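Local coordinates for protein luciferase-like monooxygenase (Streptomyces bottropensis, PDB 4US5) that probably acts as a flavin-using monooxygenase of the bacterial luciferase family, adding oxygen to a substrate, at residues S86-K89 with V90-F94; R114-L117 with P118-A121; L141-L144 with R145-D149; F198-E201 with A202-Y206. All coordinates share one frame; numbering follows the deposited sequence.

Contact 1. Residues S86-K89 with V90-F94; sequences SPLK and VAEVF
K89 and V93 meet one turn apart in the first turns of helix 87-100, with E92 beside them. K89 CB lies against the start of the next peptide, at V90 N. A chi1 of 174° sends CG out on the side of the carbonyl carbon, and the chain bends there. CD then passes V93 CG2 and E92 OE1. CE packs on V93 CG2 at 3.6 Å, and NZ ends 3.8 Å from the same V93 CG2. There NZ donates to a water 2.8 Å away, and that water donates to E92 OE1, also at 2.8 Å. The charged atoms themselves do not touch. The stronger partners lie across the dimer interface: K89 NZ forms a salt bridge with E60 of the second subunit, and E92 OE2 bonds to H49 of that subunit. E92 CG also reaches L88 CD1, at 4.1 Å. S86 is the N-cap. Its OG accepts weakly from L88 N and K89 N, and it also bonds to A122 O of the second subunit. V90 N to S86 O is the first backbone bond of the helix. In this largely buried setting K89 probably balances E60 of the second subunit and, through the water, E92.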
loop_
_atom_site.group_PDB
_atom_site.type_symbol
_atom_site.label_atom_id
_atom_site.label_comp_id
_atom_site.label_asym_id
_atom_site.label_seq_id
_atom_site.Cartn_x
_atom_site.Cartn_y
_atom_site.Cartn_z
ATOM N N SER B 86 10.852 -8.137 -4.111
ATOM C CA SER B 86 11.042 -9.293 -3.238
ATOM C C SER B 86 9.718 -10.001 -3.045
ATOM O O SER B 86 8.751 -9.374 -2.672
ATOM C CB SER B 86 11.564 -8.821 -1.881
ATOM O OG SER B 86 11.406 -9.826 -0.909
ATOM N N PRO B 87 9.677 -11.337 -3.263
ATOM C CA PRO B 87 8.455 -12.057 -2.955
ATOM C C PRO B 87 8.018 -11.975 -1.488
ATOM O O PRO B 87 6.838 -12.025 -1.215
ATOM C CB PRO B 87 8.779 -13.496 -3.370
ATOM C CG PRO B 87 9.809 -13.329 -4.443
ATOM C CD PRO B 87 10.653 -12.193 -3.976
ATOM N N LEU B 88 8.955 -11.788 -0.557
ATOM C CA LEU B 88 8.591 -11.630 0.831
ATOM C C LEU B 88 7.860 -10.303 1.062
ATOM O O LEU B 88 6.880 -10.245 1.777
ATOM C CB LEU B 88 9.814 -11.682 1.723
ATOM C CG LEU B 88 9.560 -11.387 3.200
ATOM C CD1 LEU B 88 8.520 -12.324 3.799
ATOM C CD2 LEU B 88 10.866 -11.462 3.951
ATOM N N LYS B 89 8.381 -9.251 0.473
ATOM C CA LYS B 89 7.714 -7.944 0.552
ATOM C C LYS B 89 6.308 -8.024 0.029
ATOM O O LYS B 89 5.372 -7.552 0.664
ATOM C CB LYS B 89 8.509 -6.898 -0.205
ATOM C CG LYS B 89 7.827 -5.530 -0.310
ATOM C CD LYS B 89 7.424 -4.961 1.031
ATOM C CE LYS B 89 6.876 -3.540 0.862
ATOM N NZ LYS B 89 6.493 -2.922 2.163
ATOM N N VAL B 90 6.124 -8.593 -1.144
ATOM C CA VAL B 90 4.783 -8.746 -1.681
ATOM C C VAL B 90 3.863 -9.543 -0.740
ATOM O O VAL B 90 2.698 -9.183 -0.533
ATOM C CB VAL B 90 4.823 -9.357 -3.097
ATOM C CG1 VAL B 90 3.415 -9.623 -3.639
ATOM C CG2 VAL B 90 5.558 -8.422 -4.043
ATOM N N ALA B 91 4.377 -10.649 -0.213
ATOM C CA ALA B 91 3.630 -11.463 0.730
ATOM C C ALA B 91 3.203 -10.658 1.954
ATOM O O ALA B 91 2.061 -10.738 2.379
ATOM C CB ALA B 91 4.459 -12.682 1.144
ATOM N N GLU B 92 4.118 -9.887 2.506
ATOM C CA GLU B 92 3.816 -9.042 3.663
ATOM C C GLU B 92 2.723 -8.004 3.350
ATOM O O GLU B 92 1.803 -7.800 4.121
ATOM C CB GLU B 92 5.037 -8.284 4.116
ATOM C CG GLU B 92 6.082 -9.120 4.797
ATOM C CD GLU B 92 7.284 -8.309 5.202
ATOM O OE1 GLU B 92 7.579 -7.285 4.516
ATOM O OE2 GLU B 92 8.000 -8.757 6.163
ATOM N N VAL B 93 2.861 -7.349 2.211
ATOM C CA VAL B 93 1.873 -6.343 1.794
ATOM C C VAL B 93 0.478 -6.973 1.721
ATOM O O VAL B 93 -0.497 -6.427 2.236
ATOM C CB VAL B 93 2.292 -5.725 0.435
ATOM C CG1 VAL B 93 1.164 -4.942 -0.223
ATOM C CG2 VAL B 93 3.517 -4.808 0.624
ATOM N N PHE B 94 0.382 -8.125 1.077
ATOM C CA PHE B 94 -0.904 -8.715 0.854
ATOM C C PHE B 94 -1.435 -9.433 2.078
ATOM O O PHE B 94 -2.636 -9.525 2.243
ATOM C CB PHE B 94 -0.937 -9.526 -0.439
ATOM C CG PHE B 94 -1.059 -8.641 -1.678
ATOM C CD1 PHE B 94 0.020 -7.892 -2.107
ATOM C CD2 PHE B 94 -2.266 -8.439 -2.268
ATOM C CE1 PHE B 94 -0.102 -7.037 -3.184
ATOM C CE2 PHE B 94 -2.414 -7.577 -3.340
ATOM C CZ PHE B 94 -1.341 -6.849 -3.791
HETATM O O HOH W 1 6.099 -4.969 4.051
#

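Contact 2. Residues R114-L117 with P118-A121; sequences RVKL and PVFA
The backbone turns from loop into helix between V115 and F120, and F120 N closes on K116 O at 2.9 Å. A121 N follows on L117 O, also at 2.9 Å. K116 is the N-cap residue. V115 points toward the new helix and carries the apolar contact. With chi1 at 178°, its CG1 reaches over the first turn, to 3.8 Å from F120 CB and 4.1 Å from V119 CG1. The V115 and F120 side chains are roughly perpendicular, and V115 CB sits at the edge of the F120 ring, near its plane. The ring goes on to pack on L84. V119 is turned to H49 and A50 of its own chain and to F156 of the second subunit. The end of K116 heads off from the helix, and its NZ donates to the O of A50, the residue V119 also packs on. L117 CB lies tight against the proline ring, 3.5 Å from P118 CD. P118 has no N-H to give, which costs nothing in the first turn of a helix. The whole is a hydrophobic staple: V115, just before the N-cap, packs on F120 where the loop after strand 105-110 enters helix 117-124 of the TIM-barrel fold.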
loop_
_atom_site.group_PDB
_atom_site.type_symbol
_atom_site.label_atom_id
_atom_site.label_comp_id
_atom_site.label_asym_id
_atom_site.label_seq_id
_atom_site.Cartn_x
_atom_site.Cartn_y
_atom_site.Cartn_z
ATOM N N ARG B 114 6.558 -5.647 -20.372
ATOM C CA ARG B 114 6.199 -4.412 -21.078
ATOM C C ARG B 114 6.626 -3.146 -20.317
ATOM O O ARG B 114 6.388 -2.041 -20.782
ATOM C CB ARG B 114 4.701 -4.401 -21.408
ATOM C CG ARG B 114 4.341 -5.420 -22.480
ATOM C CD ARG B 114 2.888 -5.399 -22.907
ATOM N NE ARG B 114 2.006 -5.551 -21.744
ATOM C CZ ARG B 114 1.654 -6.724 -21.199
ATOM N NH1 ARG B 114 2.071 -7.880 -21.720
ATOM N NH2 ARG B 114 0.861 -6.748 -20.133
ATOM N N VAL B 115 7.306 -3.317 -19.175
ATOM C CA VAL B 115 7.922 -2.179 -18.455
ATOM C C VAL B 115 9.113 -1.660 -19.293
ATOM O O VAL B 115 9.908 -2.463 -19.775
ATOM C CB VAL B 115 8.427 -2.593 -17.043
ATOM C CG1 VAL B 115 9.089 -1.422 -16.337
ATOM C CG2 VAL B 115 7.285 -3.141 -16.191
ATOM N N LYS B 116 9.219 -0.336 -19.489
ATOM C CA LYS B 116 10.354 0.243 -20.233
ATOM C C LYS B 116 11.668 -0.033 -19.499
ATOM O O LYS B 116 11.715 -0.036 -18.265
ATOM C CB LYS B 116 10.161 1.744 -20.431
ATOM C CG LYS B 116 8.858 2.158 -21.142
ATOM C CD LYS B 116 8.839 3.667 -21.434
ATOM C CE LYS B 116 8.271 4.494 -20.271
ATOM N NZ LYS B 116 6.820 4.867 -20.397
ATOM N N LEU B 117 12.753 -0.269 -20.247
ATOM C CA LEU B 117 13.992 -0.809 -19.644
ATOM C C LEU B 117 14.645 0.079 -18.569
ATOM O O LEU B 117 15.019 -0.412 -17.511
ATOM C CB LEU B 117 15.011 -1.204 -20.741
ATOM C CG LEU B 117 14.547 -2.326 -21.690
ATOM C CD1 LEU B 117 15.651 -2.707 -22.671
ATOM C CD2 LEU B 117 14.042 -3.558 -20.933
ATOM N N PRO B 118 14.765 1.391 -18.815
ATOM C CA PRO B 118 15.346 2.240 -17.778
ATOM C C PRO B 118 14.502 2.265 -16.494
ATOM O O PRO B 118 15.042 2.362 -15.376
ATOM C CB PRO B 118 15.389 3.623 -18.434
ATOM C CG PRO B 118 15.271 3.366 -19.905
ATOM C CD PRO B 118 14.429 2.146 -20.032
ATOM N N VAL B 119 13.185 2.205 -16.660
ATOM C CA VAL B 119 12.279 2.206 -15.531
ATOM C C VAL B 119 12.418 0.907 -14.767
ATOM O O VAL B 119 12.544 0.913 -13.554
ATOM C CB VAL B 119 10.826 2.430 -15.991
ATOM C CG1 VAL B 119 9.868 2.305 -14.821
ATOM C CG2 VAL B 119 10.702 3.783 -16.621
ATOM N N PHE B 120 12.396 -0.211 -15.493
ATOM C CA PHE B 120 12.607 -1.529 -14.912
ATOM C C PHE B 120 13.900 -1.546 -14.100
ATOM O O PHE B 120 13.938 -2.057 -12.984
ATOM C CB PHE B 120 12.635 -2.605 -16.028
ATOM C CG PHE B 120 12.865 -4.027 -15.522
ATOM C CD1 PHE B 120 14.150 -4.466 -15.164
ATOM C CD2 PHE B 120 11.804 -4.931 -15.407
ATOM C CE1 PHE B 120 14.361 -5.746 -14.692
ATOM C CE2 PHE B 120 12.020 -6.232 -14.951
ATOM C CZ PHE B 120 13.302 -6.632 -14.584
ATOM N N ALA B 121 14.983 -1.030 -14.687
ATOM C CA ALA B 121 16.285 -1.053 -14.018
ATOM C C ALA B 121 16.239 -0.250 -12.709
ATOM O O ALA B 121 16.745 -0.696 -11.686
ATOM C CB ALA B 121 17.356 -0.486 -14.957
#

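Contact 3. Residues L141-L144 with R145-D149; sequences LEQL and RAYLD
L144 and L148 make an i to i+4 contact in the last turns of helix 134-147, on the outside of the barrel beside helix 87-100. The two leucines run alongside each other off the same face of the helix, with L144 CD1 3.9 Å from L148 CD1. L148 CG also sits over the backbone, 3.4 Å from L144 O. In L144 a chi1 of 174° swings CG away from its own N, which carries the methyls past L148 and onto A91, L107 and I109. An alanine at L144 is likely to leave L148 CD1 without its methyl neighbour and to open a gap against strand 105-110 and A91. In the TIM-barrel fold of this family, helices pack around a parallel barrel, and here L141 and L144 supply the face turned to strand 105-110.

On another side of the helix, E142 and R145 form a long salt bridge, OE2 to NH1 at 3.7 Å. The carboxylate and guanidinium planes are only 7° apart, and E142 OE2 comes in at the edge of the guanidinium. The E142 chain bends at CG to get there. R145 NH2 donates to L184 O, so the acid adds a looser second hold. Y147 lies obliquely against the preceding turn, with CD2 3.2 Å from Q143 O. Its ring also packs on L88 and A91 of helix 87-100, and on A122 of the second subunit. The backbone ladder runs through Y147 N to Q143 O and on to L148 N, which meets L144 O at 3.0 Å. After it, D149 N turns back to A146 O, and S152 OG bonds to A146 O and D149 O.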
loop_
_atom_site.group_PDB
_atom_site.type_symbol
_atom_site.label_atom_id
_atom_site.label_comp_id
_atom_site.label_asym_id
_atom_site.label_seq_id
_atom_site.Cartn_x
_atom_site.Cartn_y
_atom_site.Cartn_z
ATOM N N LEU B 141 7.201 -16.727 -8.080
ATOM C CA LEU B 141 5.851 -17.102 -7.782
ATOM C C LEU B 141 5.797 -18.290 -6.796
ATOM O O LEU B 141 4.966 -18.317 -5.892
ATOM C CB LEU B 141 5.136 -17.409 -9.106
ATOM C CG LEU B 141 3.636 -17.542 -9.190
ATOM C CD1 LEU B 141 2.903 -16.412 -8.507
ATOM C CD2 LEU B 141 3.254 -17.605 -10.671
ATOM N N GLU B 142 6.703 -19.240 -6.956
ATOM C CA GLU B 142 6.851 -20.334 -5.984
ATOM C C GLU B 142 7.317 -19.820 -4.638
ATOM O O GLU B 142 6.855 -20.268 -3.599
ATOM C CB GLU B 142 7.920 -21.374 -6.443
ATOM C CG GLU B 142 7.469 -22.815 -6.187
ATOM C CD GLU B 142 6.572 -23.312 -7.281
ATOM O OE1 GLU B 142 7.106 -23.887 -8.272
ATOM O OE2 GLU B 142 5.338 -23.136 -7.133
ATOM N N GLN B 143 8.285 -18.917 -4.656
ATOM C CA GLN B 143 8.763 -18.307 -3.421
ATOM C C GLN B 143 7.630 -17.572 -2.697
ATOM O O GLN B 143 7.493 -17.648 -1.483
ATOM C CB GLN B 143 9.838 -17.287 -3.709
ATOM C CG GLN B 143 11.215 -17.788 -4.036
ATOM C CD GLN B 143 12.178 -16.616 -4.093
ATOM O OE1 GLN B 143 12.237 -15.907 -5.095
ATOM N NE2 GLN B 143 12.871 -16.352 -2.987
ATOM N N LEU B 144 6.837 -16.833 -3.459
ATOM C CA LEU B 144 5.690 -16.094 -2.896
ATOM C C LEU B 144 4.730 -17.065 -2.238
ATOM O O LEU B 144 4.272 -16.841 -1.140
ATOM C CB LEU B 144 5.000 -15.304 -4.005
ATOM C CG LEU B 144 3.711 -14.583 -3.660
ATOM C CD1 LEU B 144 3.907 -13.654 -2.469
ATOM C CD2 LEU B 144 3.255 -13.805 -4.889
ATOM N N ARG B 145 4.379 -18.132 -2.953
ATOM C CA ARG B 145 3.440 -19.136 -2.420
ATOM C C ARG B 145 3.986 -19.736 -1.119
ATOM O O ARG B 145 3.237 -19.914 -0.167
ATOM C CB ARG B 145 3.162 -20.191 -3.519
ATOM C CG ARG B 145 2.037 -21.177 -3.346
ATOM C CD ARG B 145 2.077 -22.132 -4.549
ATOM N NE ARG B 145 0.806 -22.242 -5.235
ATOM C CZ ARG B 145 0.638 -22.899 -6.385
ATOM N NH1 ARG B 145 1.660 -23.485 -6.982
ATOM N NH2 ARG B 145 -0.565 -22.971 -6.929
ATOM N N ALA B 146 5.296 -19.956 -1.048
ATOM C CA ALA B 146 5.934 -20.475 0.148
ATOM C C ALA B 146 5.877 -19.471 1.294
ATOM O O ALA B 146 5.612 -19.828 2.434
ATOM C CB ALA B 146 7.385 -20.862 -0.135
ATOM N N TYR B 147 6.093 -18.191 0.998
ATOM C CA TYR B 147 5.990 -17.186 2.060
ATOM C C TYR B 147 4.571 -17.064 2.578
ATOM O O TYR B 147 4.353 -16.780 3.753
ATOM C CB TYR B 147 6.494 -15.837 1.580
ATOM C CG TYR B 147 7.999 -15.732 1.460
ATOM C CD1 TYR B 147 8.828 -16.085 2.512
ATOM C CD2 TYR B 147 8.571 -15.215 0.328
ATOM C CE1 TYR B 147 10.193 -15.924 2.421
ATOM C CE2 TYR B 147 9.927 -15.070 0.211
ATOM C CZ TYR B 147 10.733 -15.438 1.254
ATOM O OH TYR B 147 12.053 -15.274 1.140
ATOM N N LEU B 148 3.601 -17.297 1.725
ATOM C CA LEU B 148 2.203 -17.264 2.120
ATOM C C LEU B 148 1.743 -18.544 2.854
ATOM O O LEU B 148 0.617 -18.622 3.301
ATOM C CB LEU B 148 1.295 -16.996 0.900
ATOM C CG LEU B 148 1.458 -15.580 0.317
ATOM C CD1 LEU B 148 0.749 -15.471 -1.017
ATOM C CD2 LEU B 148 0.905 -14.540 1.298
ATOM N N ASP B 149 2.613 -19.542 2.939
ATOM C CA ASP B 149 2.303 -20.791 3.692
ATOM C C ASP B 149 3.037 -20.758 5.009
ATOM O O ASP B 149 4.269 -20.913 5.050
ATOM C CB ASP B 149 2.746 -22.019 2.872
ATOM C CG ASP B 149 2.547 -23.343 3.616
ATOM O OD1 ASP B 149 1.959 -23.348 4.724
ATOM O OD2 ASP B 149 2.978 -24.373 3.078
#

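Contact 4. Residues F198-E201 with A202-Y206; sequences FTRE and AMDTY
E201 and T205 have roughly parallel side chains, four residues apart. T205 OG1 is anti to the carbonyl carbon (chi1 -64°), which folds the hydroxyl back over the helix to E201 O at 2.8 Å. It comes from above the carbonyl plane. T205 N reaches the same oxygen at 2.8 Å from the opposite face, so two donors grip E201 O. The E201 chain is extended, and a water joins its end to the threonine: it donates to E201 OE2 at 2.7 Å and to T205 OG1 at 2.8 Å. A valine at T205 would probably cost E201 O its second donor and leave this water without one of its two acceptors.

R200 and D204 are the next pair. They also lie alongside each other, but the touch is made by the chain: R200 CG is 3.7 Å from D204 OD2. The guanidinium and carboxylate planes are 58° apart, and the charged ends do not meet. R200 is paired with E282 and D204 with R207. M203, a selenomethionine, sends CG past T199 O at 3.3 Å and then leads away from the preceding turn.

Helix 199-209 joins strand 188-191 to strand 221-229 in a beta-alpha-beta unit. T199, A202 and M203 cover Y190 of the first strand, T199 and M203 also reach the second, and E201 and T205 face V175 of helix 175-184.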
loop_
_atom_site.group_PDB
_atom_site.type_symbol
_atom_site.label_atom_id
_atom_site.label_comp_id
_atom_site.label_asym_id
_atom_site.label_seq_id
_atom_site.Cartn_x
_atom_site.Cartn_y
_atom_site.Cartn_z
ATOM N N PHE B 198 -4.061 -15.295 -29.793
ATOM C CA PHE B 198 -3.868 -16.580 -29.128
ATOM C C PHE B 198 -4.868 -16.923 -28.028
ATOM O O PHE B 198 -4.676 -17.874 -27.289
ATOM C CB PHE B 198 -2.445 -16.638 -28.560
ATOM C CG PHE B 198 -1.361 -16.543 -29.622
ATOM C CD1 PHE B 198 -1.307 -17.469 -30.645
ATOM C CD2 PHE B 198 -0.365 -15.590 -29.541
ATOM C CE1 PHE B 198 -0.315 -17.409 -31.612
ATOM C CE2 PHE B 198 0.645 -15.526 -30.501
ATOM C CZ PHE B 198 0.662 -16.441 -31.541
ATOM N N THR B 199 -5.945 -16.152 -27.924
ATOM C CA THR B 199 -6.899 -16.359 -26.848
ATOM C C THR B 199 -7.432 -17.785 -26.785
ATOM O O THR B 199 -7.385 -18.435 -25.743
ATOM C CB THR B 199 -8.085 -15.381 -26.993
ATOM O OG1 THR B 199 -7.573 -14.037 -27.055
ATOM C CG2 THR B 199 -9.043 -15.516 -25.807
ATOM N N ARG B 200 -7.961 -18.276 -27.900
ATOM C CA ARG B 200 -8.515 -19.617 -27.917
ATOM C C ARG B 200 -7.477 -20.669 -27.542
ATOM O O ARG B 200 -7.726 -21.523 -26.672
ATOM C CB ARG B 200 -9.144 -19.914 -29.287
ATOM C CG ARG B 200 -9.724 -21.321 -29.382
ATOM C CD ARG B 200 -10.314 -21.545 -30.743
ATOM N NE ARG B 200 -11.584 -20.835 -30.959
ATOM C CZ ARG B 200 -12.771 -21.256 -30.551
ATOM N NH1 ARG B 200 -12.896 -22.353 -29.833
ATOM N NH2 ARG B 200 -13.848 -20.578 -30.854
ATOM N N GLU B 201 -6.310 -20.600 -28.137
ATOM C CA GLU B 201 -5.253 -21.581 -27.854
ATOM C C GLU B 201 -4.808 -21.530 -26.403
ATOM O O GLU B 201 -4.624 -22.577 -25.756
ATOM C CB GLU B 201 -4.035 -21.393 -28.783
ATOM C CG GLU B 201 -2.907 -22.378 -28.526
ATOM C CD GLU B 201 -1.661 -22.164 -29.376
ATOM O OE1 GLU B 201 -1.666 -21.321 -30.294
ATOM O OE2 GLU B 201 -0.664 -22.860 -29.122
ATOM N N ALA B 202 -4.603 -20.319 -25.888
ATOM C CA ALA B 202 -4.156 -20.140 -24.517
ATOM C C ALA B 202 -5.136 -20.716 -23.514
ATOM O O ALA B 202 -4.731 -21.439 -22.620
ATOM C CB ALA B 202 -3.882 -18.664 -24.221
HETATM N N MSE B 203 -6.416 -20.427 -23.678
HETATM C CA MSE B 203 -7.420 -20.886 -22.760
HETATM C C MSE B 203 -7.608 -22.404 -22.892
HETATM O O MSE B 203 -7.829 -23.095 -21.903
HETATM C CB MSE B 203 -8.709 -20.109 -22.932
HETATM C CG MSE B 203 -8.490 -18.603 -22.617
HETATM SE SE MSE B 203 -8.378 -18.338 -20.659
HETATM C CE MSE B 203 -10.293 -18.079 -20.315
ATOM N N ASP B 204 -7.514 -22.920 -24.115
ATOM C CA ASP B 204 -7.533 -24.406 -24.326
ATOM C C ASP B 204 -6.365 -25.065 -23.605
ATOM O O ASP B 204 -6.554 -26.054 -22.899
ATOM C CB ASP B 204 -7.463 -24.736 -25.821
ATOM C CG ASP B 204 -8.799 -24.536 -26.533
ATOM O OD1 ASP B 204 -9.817 -24.358 -25.852
ATOM O OD2 ASP B 204 -8.816 -24.551 -27.793
ATOM N N THR B 205 -5.171 -24.510 -23.790
ATOM C CA THR B 205 -3.937 -25.020 -23.189
ATOM C C THR B 205 -3.976 -25.015 -21.677
ATOM O O THR B 205 -3.599 -26.008 -21.016
ATOM C CB THR B 205 -2.726 -24.214 -23.672
ATOM O OG1 THR B 205 -2.587 -24.406 -25.082
ATOM C CG2 THR B 205 -1.438 -24.658 -23.000
ATOM N N TYR B 206 -4.466 -23.917 -21.103
ATOM C CA TYR B 206 -4.630 -23.822 -19.659
ATOM C C TYR B 206 -5.461 -24.978 -19.107
ATOM O O TYR B 206 -5.067 -25.639 -18.131
ATOM C CB TYR B 206 -5.312 -22.483 -19.269
ATOM C CG TYR B 206 -5.651 -22.386 -17.822
ATOM C CD1 TYR B 206 -4.651 -22.445 -16.851
ATOM C CD2 TYR B 206 -6.939 -22.169 -17.400
ATOM C CE1 TYR B 206 -4.956 -22.340 -15.497
ATOM C CE2 TYR B 206 -7.247 -22.060 -16.057
ATOM C CZ TYR B 206 -6.258 -22.139 -15.110
ATOM O OH TYR B 206 -6.587 -22.024 -13.772
HETATM O O HOH W 2 -0.643 -24.685 -27.080
#

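In the fold
All four contacts are local and follow one another along the chain, so none nests in or crosses another, and none closes a long loop. Contact 1 starts helix 87-100, between strands 74-81 and 105-110. Contact 2 comes next, in the turn from the loop after strand 105-110 into helix 117-124. Contact 3 ends helix 134-147, and contact 4 starts helix 199-209, between strands 188-191 and 221-229. Contacts 1 and 3 alone touch: their centres are 9 Å apart, and P87 and L88 pack on Q143, L144 and Y147, joining two neighbouring helices. Contacts 1, 2 and 3 also meet the second subunit. Contact 4 does not.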